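Local structure of anaphase-promoting complex subunit CUT9 (Schizosaccharomyces pombe, 2XPI) at residues L95-E108 / L123-R135. The protein serves as a TPR-repeat subunit of the anaphase-promoting complex, the E3 ubiquitin ligase that controls progression through mitosis and G1. Residues are numbered along the deposited sequence; the frame is centred on the assembly and turned at random.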
ATOM      1  N   LEU A  95      -0.254 -16.938   3.342  1.00 34.64           N
ATOM      2  CA  LEU A  95      -1.057 -15.914   2.716  1.00 37.82           C
ATOM      3  C   LEU A  95      -2.039 -15.359   3.737  1.00 41.43           C
ATOM      4  O   LEU A  95      -2.026 -14.177   4.071  1.00 44.26           O
ATOM      5  CB  LEU A  95      -1.862 -16.575   1.603  1.00 39.14           C
ATOM      6  CG  LEU A  95      -1.868 -16.002   0.199  1.00 41.80           C
ATOM      7  CD1 LEU A  95      -2.948 -16.724  -0.636  1.00 45.03           C
ATOM      8  CD2 LEU A  95      -2.107 -14.517   0.259  1.00 38.85           C
ATOM      9  N   MET A  96      -2.883 -16.248   4.240  1.00 40.45           N
ATOM     10  CA  MET A  96      -3.938 -15.901   5.158  1.00 40.34           C
ATOM     11  C   MET A  96      -3.377 -15.168   6.358  1.00 41.45           C
ATOM     12  O   MET A  96      -4.047 -14.328   6.931  1.00 45.45           O
ATOM     13  CB  MET A  96      -4.632 -17.178   5.612  1.00 42.78           C
ATOM     14  CG  MET A  96      -6.115 -17.279   5.291  1.00 43.93           C
ATOM     15  SD  MET A  96      -6.580 -17.546   3.579  1.00 70.31           S
ATOM     16  CE  MET A  96      -6.340 -15.911   2.934  1.00 32.70           C
ATOM     17  N   GLN A  97      -2.150 -15.487   6.751  1.00 39.93           N
ATOM     18  CA  GLN A  97      -1.566 -14.879   7.935  1.00 39.77           C
ATOM     19  C   GLN A  97      -0.676 -13.700   7.576  1.00 40.81           C
ATOM     20  O   GLN A  97      -0.007 -13.130   8.449  1.00 40.32           O
ATOM     21  CB  GLN A  97      -0.770 -15.893   8.729  1.00 40.13           C
ATOM     22  CG  GLN A  97      -1.591 -16.991   9.354  1.00 40.99           C
ATOM     23  CD  GLN A  97      -0.844 -17.636  10.497  1.00 42.24           C
ATOM     24  OE1 GLN A  97      -0.653 -18.857  10.542  1.00 42.10           O
ATOM     25  NE2 GLN A  97      -0.386 -16.807  11.420  1.00 41.49           N
ATOM     26  N   GLN A  98      -0.680 -13.335   6.292  1.00 39.95           N
ATOM     27  CA  GLN A  98       0.054 -12.165   5.815  1.00 41.75           C
ATOM     28  C   GLN A  98       1.526 -12.282   6.117  1.00 43.38           C
ATOM     29  O   GLN A  98       2.208 -11.290   6.369  1.00 44.48           O
ATOM     30  CB  GLN A  98      -0.505 -10.884   6.421  1.00 43.97           C
ATOM     31  CG  GLN A  98      -1.988 -10.748   6.212  1.00 46.87           C
ATOM     32  CD  GLN A  98      -2.562  -9.516   6.875  1.00 51.88           C
ATOM     33  OE1 GLN A  98      -2.586  -8.433   6.286  1.00 52.72           O
ATOM     34  NE2 GLN A  98      -3.033  -9.673   8.109  1.00 54.71           N
ATOM     35  N   GLN A  99       2.002 -13.517   6.102  1.00 44.27           N
ATOM     36  CA  GLN A  99       3.420 -13.789   6.137  1.00 45.64           C
ATOM     37  C   GLN A  99       3.809 -14.052   4.696  1.00 47.24           C
ATOM     38  O   GLN A  99       3.789 -15.182   4.224  1.00 49.44           O
ATOM     39  CB  GLN A  99       3.677 -14.969   7.041  1.00 46.12           C
ATOM     40  CG  GLN A  99       3.409 -14.604   8.499  1.00 50.93           C
ATOM     41  CD  GLN A  99       3.490 -15.785   9.459  1.00 56.24           C
ATOM     42  OE1 GLN A  99       4.114 -16.812   9.170  1.00 56.51           O
ATOM     43  NE2 GLN A  99       2.866 -15.633  10.620  1.00 60.15           N
ATOM     44  N   TYR A 100       4.134 -12.976   3.989  1.00 46.67           N
ATOM     45  CA  TYR A 100       4.263 -13.008   2.534  1.00 43.73           C
ATOM     46  C   TYR A 100       5.623 -13.487   2.026  1.00 42.67           C
ATOM     47  O   TYR A 100       5.718 -14.024   0.909  1.00 42.82           O
ATOM     48  CB  TYR A 100       3.932 -11.630   1.943  1.00 42.19           C
ATOM     49  CG  TYR A 100       2.508 -11.221   2.197  1.00 40.08           C
ATOM     50  CD1 TYR A 100       1.474 -12.091   1.910  1.00 38.18           C
ATOM     51  CD2 TYR A 100       2.190  -9.970   2.733  1.00 40.25           C
ATOM     52  CE1 TYR A 100       0.164 -11.745   2.133  1.00 38.76           C
ATOM     53  CE2 TYR A 100       0.866  -9.609   2.964  1.00 39.52           C
ATOM     54  CZ  TYR A 100      -0.142 -10.502   2.654  1.00 40.69           C
ATOM     55  OH  TYR A 100      -1.471 -10.196   2.877  1.00 42.34           O
ATOM     56  N   LYS A 101       6.675 -13.269   2.809  1.00 40.41           N
ATOM     57  CA  LYS A 101       7.979 -13.769   2.411  1.00 43.72           C
ATOM     58  C   LYS A 101       7.899 -15.293   2.378  1.00 43.28           C
ATOM     59  O   LYS A 101       8.440 -15.942   1.480  1.00 43.31           O
ATOM     60  CB  LYS A 101       9.058 -13.300   3.380  1.00 49.54           C
ATOM     61  CG  LYS A 101       9.517 -11.874   3.152  1.00 54.13           C
ATOM     62  CD  LYS A 101      10.789 -11.863   2.327  1.00 57.45           C
ATOM     63  CE  LYS A 101      11.277 -10.451   2.069  1.00 61.02           C
ATOM     64  NZ  LYS A 101      10.332  -9.721   1.187  1.00 60.38           N
ATOM     65  N   CYS A 102       7.166 -15.844   3.342  1.00 41.71           N
ATOM     66  CA  CYS A 102       6.990 -17.274   3.478  1.00 39.72           C
ATOM     67  C   CYS A 102       6.111 -17.881   2.398  1.00 41.39           C
ATOM     68  O   CYS A 102       6.429 -18.931   1.857  1.00 47.11           O
ATOM     69  CB  CYS A 102       6.437 -17.599   4.857  1.00 39.79           C
ATOM     70  SG  CYS A 102       5.910 -19.308   5.045  1.00 51.57           S
ATOM     71  N   ALA A 103       4.996 -17.240   2.099  1.00 39.25           N
ATOM     72  CA  ALA A 103       4.079 -17.726   1.066  1.00 37.15           C
ATOM     73  C   ALA A 103       4.686 -17.676  -0.343  1.00 34.27           C
ATOM     74  O   ALA A 103       4.420 -18.536  -1.180  1.00 33.74           O
ATOM     75  CB  ALA A 103       2.749 -16.926   1.113  1.00 45.80           C
ATOM     76  N   ALA A 104       5.473 -16.647  -0.608  1.00 35.22           N
ATOM     77  CA  ALA A 104       6.242 -16.572  -1.849  1.00 37.74           C
ATOM     78  C   ALA A 104       7.287 -17.675  -1.876  1.00 42.42           C
ATOM     79  O   ALA A 104       7.492 -18.305  -2.900  1.00 47.00           O
ATOM     80  CB  ALA A 104       6.912 -15.209  -1.992  1.00 35.61           C
ATOM     81  N   PHE A 105       7.933 -17.926  -0.744  1.00 41.25           N
ATOM     82  CA  PHE A 105       8.935 -18.978  -0.683  1.00 43.18           C
ATOM     83  C   PHE A 105       8.348 -20.355  -0.967  1.00 41.53           C
ATOM     84  O   PHE A 105       8.916 -21.133  -1.733  1.00 42.65           O
ATOM     85  CB  PHE A 105       9.627 -18.978   0.678  1.00 47.24           C
ATOM     86  CG  PHE A 105      10.667 -20.046   0.827  1.00 52.36           C
ATOM     87  CD1 PHE A 105      11.861 -19.974   0.125  1.00 57.00           C
ATOM     88  CD2 PHE A 105      10.462 -21.120   1.682  1.00 52.28           C
ATOM     89  CE1 PHE A 105      12.842 -20.973   0.271  1.00 58.76           C
ATOM     90  CE2 PHE A 105      11.431 -22.108   1.840  1.00 53.90           C
ATOM     91  CZ  PHE A 105      12.620 -22.039   1.133  1.00 56.47           C
ATOM     92  N   VAL A 106       7.216 -20.663  -0.346  1.00 39.71           N
ATOM     93  CA  VAL A 106       6.628 -21.992  -0.501  1.00 39.86           C
ATOM     94  C   VAL A 106       5.938 -22.103  -1.843  1.00 40.38           C
ATOM     95  O   VAL A 106       6.036 -23.135  -2.508  1.00 38.91           O
ATOM     96  CB  VAL A 106       5.639 -22.326   0.630  1.00 38.47           C
ATOM     97  CG1 VAL A 106       5.050 -23.694   0.432  1.00 36.18           C
ATOM     98  CG2 VAL A 106       6.336 -22.236   1.972  1.00 40.18           C
ATOM     99  N   GLY A 107       5.252 -21.024  -2.234  1.00 41.67           N
ATOM    100  CA  GLY A 107       4.526 -20.961  -3.491  1.00 41.03           C
ATOM    101  C   GLY A 107       5.432 -21.109  -4.698  1.00 42.58           C
ATOM    102  O   GLY A 107       5.059 -21.720  -5.688  1.00 43.20           O
ATOM    103  N   GLU A 108       6.625 -20.539  -4.615  1.00 44.30           N
ATOM    104  CA  GLU A 108       7.610 -20.697  -5.669  1.00 48.18           C
ATOM    105  C   GLU A 108       8.094 -22.161  -5.785  1.00 50.54           C
ATOM    106  O   GLU A 108       8.305 -22.660  -6.892  1.00 53.32           O
ATOM    107  CB  GLU A 108       8.771 -19.703  -5.480  1.00 50.08           C
ATOM    108  CG  GLU A 108       8.373 -18.223  -5.696  1.00 54.33           C
ATOM    109  CD  GLU A 108       9.290 -17.211  -4.971  1.00 58.50           C
ATOM    110  OE1 GLU A 108      10.300 -17.649  -4.347  1.00 62.12           O
ATOM    111  OE2 GLU A 108       8.994 -15.981  -5.021  1.00 55.44           O
ATOM    112  N   LEU A 123       0.481 -18.234  -6.348  1.00 39.95           N
ATOM    113  CA  LEU A 123       1.767 -17.556  -6.216  1.00 39.40           C
ATOM    114  C   LEU A 123       1.588 -16.104  -6.641  1.00 42.36           C
ATOM    115  O   LEU A 123       2.044 -15.176  -5.963  1.00 42.95           O
ATOM    116  CB  LEU A 123       2.814 -18.220  -7.099  1.00 37.86           C
ATOM    117  CG  LEU A 123       4.280 -18.129  -6.672  1.00 39.69           C
ATOM    118  CD1 LEU A 123       5.212 -17.975  -7.874  1.00 39.83           C
ATOM    119  CD2 LEU A 123       4.539 -17.042  -5.642  1.00 40.06           C
ATOM    120  N   ALA A 124       0.922 -15.919  -7.779  1.00 43.26           N
ATOM    121  CA  ALA A 124       0.566 -14.593  -8.270  1.00 41.79           C
ATOM    122  C   ALA A 124      -0.186 -13.779  -7.209  1.00 39.74           C
ATOM    123  O   ALA A 124       0.063 -12.579  -7.057  1.00 41.38           O
ATOM    124  CB  ALA A 124      -0.258 -14.713  -9.541  1.00 42.29           C
ATOM    125  N   GLN A 125      -1.090 -14.433  -6.478  1.00 37.45           N
ATOM    126  CA  GLN A 125      -1.861 -13.798  -5.409  1.00 40.20           C
ATOM    127  C   GLN A 125      -0.965 -13.152  -4.379  1.00 42.48           C
ATOM    128  O   GLN A 125      -1.203 -12.016  -3.941  1.00 43.08           O
ATOM    129  CB  GLN A 125      -2.706 -14.830  -4.685  1.00 44.58           C
ATOM    130  CG  GLN A 125      -4.120 -14.930  -5.172  1.00 49.80           C
ATOM    131  CD  GLN A 125      -4.936 -13.764  -4.709  1.00 54.41           C
ATOM    132  OE1 GLN A 125      -5.752 -13.884  -3.797  1.00 56.63           O
ATOM    133  NE2 GLN A 125      -4.702 -12.612  -5.312  1.00 55.84           N
ATOM    134  N   VAL A 126       0.065 -13.895  -3.985  1.00 41.80           N
ATOM    135  CA  VAL A 126       1.006 -13.422  -2.987  1.00 42.14           C
ATOM    136  C   VAL A 126       1.643 -12.127  -3.488  1.00 44.21           C
ATOM    137  O   VAL A 126       1.701 -11.119  -2.768  1.00 48.27           O
ATOM    138  CB  VAL A 126       2.082 -14.516  -2.647  1.00 36.90           C
ATOM    139  CG1 VAL A 126       3.090 -13.997  -1.653  1.00 37.06           C
ATOM    140  CG2 VAL A 126       1.418 -15.801  -2.122  1.00 34.33           C
ATOM    141  N   TYR A 127       2.102 -12.130  -4.730  1.00 42.39           N
ATOM    142  CA  TYR A 127       2.727 -10.933  -5.280  1.00 45.12           C
ATOM    143  C   TYR A 127       1.781  -9.744  -5.254  1.00 48.73           C
ATOM    144  O   TYR A 127       2.215  -8.620  -5.039  1.00 50.38           O
ATOM    145  CB  TYR A 127       3.210 -11.165  -6.711  1.00 44.69           C
ATOM    146  CG  TYR A 127       4.305 -12.193  -6.840  1.00 42.31           C
ATOM    147  CD1 TYR A 127       5.041 -12.596  -5.725  1.00 43.96           C
ATOM    148  CD2 TYR A 127       4.605 -12.762  -8.066  1.00 40.00           C
ATOM    149  CE1 TYR A 127       6.047 -13.549  -5.830  1.00 42.66           C
ATOM    150  CE2 TYR A 127       5.599 -13.707  -8.186  1.00 41.80           C
ATOM    151  CZ  TYR A 127       6.319 -14.097  -7.061  1.00 43.38           C
ATOM    152  OH  TYR A 127       7.324 -15.022  -7.179  1.00 46.16           O
ATOM    153  N   CYS A 128       0.493  -9.983  -5.490  1.00 49.75           N
ATOM    154  CA  CYS A 128      -0.488  -8.901  -5.475  1.00 49.87           C
ATOM    155  C   CYS A 128      -0.676  -8.312  -4.102  1.00 49.05           C
ATOM    156  O   CYS A 128      -0.933  -7.109  -3.967  1.00 51.77           O
ATOM    157  CB  CYS A 128      -1.843  -9.371  -5.974  1.00 50.83           C
ATOM    158  SG  CYS A 128      -1.952  -9.452  -7.743  1.00 61.75           S
ATOM    159  N   CYS A 129      -0.582  -9.162  -3.085  1.00 45.18           N
ATOM    160  CA  CYS A 129      -0.683  -8.698  -1.704  1.00 46.49           C
ATOM    161  C   CYS A 129       0.506  -7.845  -1.319  1.00 48.56           C
ATOM    162  O   CYS A 129       0.452  -7.077  -0.376  1.00 50.95           O
ATOM    163  CB  CYS A 129      -0.809  -9.880  -0.744  1.00 47.01           C
ATOM    164  SG  CYS A 129      -2.346 -10.781  -0.990  1.00 69.17           S
ATOM    165  N   THR A 130       1.582  -7.985  -2.071  1.00 50.17           N
ATOM    166  CA  THR A 130       2.828  -7.292  -1.798  1.00 51.57           C
ATOM    167  C   THR A 130       2.900  -6.067  -2.686  1.00 51.67           C
ATOM    168  O   THR A 130       3.862  -5.299  -2.627  1.00 54.63           O
ATOM    169  CB  THR A 130       4.007  -8.226  -2.136  1.00 54.46           C
ATOM    170  OG1 THR A 130       4.095  -9.239  -1.140  1.00 54.83           O
ATOM    171  CG2 THR A 130       5.313  -7.485  -2.175  1.00 59.05           C
ATOM    172  N   GLY A 131       1.882  -5.897  -3.528  1.00 48.68           N
ATOM    173  CA  GLY A 131       1.846  -4.797  -4.475  1.00 49.81           C
ATOM    174  C   GLY A 131       2.725  -4.962  -5.712  1.00 52.66           C
ATOM    175  O   GLY A 131       2.813  -4.042  -6.517  1.00 55.00           O
ATOM    176  N   ASP A 132       3.374  -6.117  -5.862  1.00 53.82           N
ATOM    177  CA  ASP A 132       4.206  -6.409  -7.028  1.00 56.67           C
ATOM    178  C   ASP A 132       3.332  -6.876  -8.173  1.00 53.86           C
ATOM    179  O   ASP A 132       3.313  -8.060  -8.518  1.00 52.66           O
ATOM    180  CB  ASP A 132       5.242  -7.490  -6.718  1.00 62.84           C
ATOM    181  CG  ASP A 132       6.465  -6.945  -6.003  1.00 72.16           C
ATOM    182  OD1 ASP A 132       6.348  -6.605  -4.807  1.00 75.41           O
ATOM    183  OD2 ASP A 132       7.548  -6.859  -6.629  1.00 75.90           O
ATOM    184  N   TYR A 133       2.620  -5.926  -8.766  1.00 53.05           N
ATOM    185  CA  TYR A 133       1.637  -6.210  -9.798  1.00 49.23           C
ATOM    186  C   TYR A 133       2.296  -6.544 -11.115  1.00 48.39           C
ATOM    187  O   TYR A 133       1.863  -7.456 -11.804  1.00 48.29           O
ATOM    188  CB  TYR A 133       0.689  -5.030  -9.962  1.00 48.43           C
ATOM    189  CG  TYR A 133      -0.142  -4.740  -8.734  1.00 45.97           C
ATOM    190  CD1 TYR A 133      -1.108  -5.642  -8.298  1.00 44.58           C
ATOM    191  CD2 TYR A 133       0.021  -3.556  -8.027  1.00 45.64           C
ATOM    192  CE1 TYR A 133      -1.880  -5.380  -7.182  1.00 45.61           C
ATOM    193  CE2 TYR A 133      -0.732  -3.283  -6.907  1.00 46.24           C
ATOM    194  CZ  TYR A 133      -1.684  -4.190  -6.489  1.00 49.66           C
ATOM    195  OH  TYR A 133      -2.451  -3.905  -5.371  1.00 54.81           O
ATOM    196  N   ALA A 134       3.334  -5.805 -11.477  1.00 50.25           N
ATOM    197  CA  ALA A 134       4.112  -6.176 -12.654  1.00 52.09           C
ATOM    198  C   ALA A 134       4.585  -7.629 -12.509  1.00 54.42           C
ATOM    199  O   ALA A 134       4.483  -8.424 -13.445  1.00 57.44           O
ATOM    200  CB  ALA A 134       5.297  -5.249 -12.838  1.00 49.51           C
ATOM    201  N   ARG A 135       5.085  -7.982 -11.329  1.00 51.36           N
ATOM    202  CA  ARG A 135       5.621  -9.323 -11.134  1.00 50.95           C
ATOM    203  C   ARG A 135       4.591 -10.448 -11.297  1.00 49.62           C
ATOM    204  O   ARG A 135       4.857 -11.424 -11.997  1.00 52.17           O
ATOM    205  CB  ARG A 135       6.342  -9.458  -9.798  1.00 50.29           C
ATOM    206  CG  ARG A 135       7.078 -10.769  -9.710  1.00 51.05           C
ATOM    207  CD  ARG A 135       7.829 -10.896  -8.423  1.00 51.05           C
ATOM    208  NE  ARG A 135       9.004 -11.728  -8.580  1.00 51.81           N
ATOM    209  CZ  ARG A 135       9.650 -12.265  -7.560  1.00 54.53           C
ATOM    210  NH1 ARG A 135       9.201 -12.048  -6.336  1.00 55.63           N
ATOM    211  NH2 ARG A 135      10.730 -13.014  -7.755  1.00 54.87           N
TER
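V126 is a knob in a hole made by L95 of helix 83-96 and by Y100, A103 and A104 of helix 100-114. Its two methyls divide the work: CG1, anti to the backbone N (chi1 178°), lies against the Y100 carbonyl and A104 N, while CG2 reaches A103 CB at 3.7 Å and also meets L95 CG. One turn further along, C129 CB sits over a face of the Y100 ring, 3.9 Å from its centroid, a CH-pi contact; its SG lies oblique to that ring and touches L95 CD2 at 3.9 Å. Toward the other end, L123 CG packs on the backbone of G107, where the two segments come closest (L123 CA to G107 CA 5.2 Å), and L123 CD1 meets E108 CG at 3.8 Å. The polar link is a hydrogen bond from Y127 OH to E108 OE2, 2.9 Å, received on the anti side of the carboxylate and near the plane of the tyrosine ring. R135 backs this pair: its CD lies over one face of the Y127 ring, Y127 OH lies over the centre of one guanidinium face, and NH1 stays 4.2 Å from E108 OE2, too far for a salt bridge. The axes of 100-108 and 123-129 approach to 9.2 Å, nearly antiparallel at 157°, joining TPR 1 to TPR 2. Behind helix 100-114, C102 and V106 pack on W90, and F105 stacks with Y234 of the second subunit, consistent with the role of TPR 1-7 in homodimerization. A103, A104 and G107 let V126 and L123 pack close to the helix backbone, while one tyrosine-glutamate bond links the helices beside this apolar packing; the nearby arginine charge probably favours ionised E108.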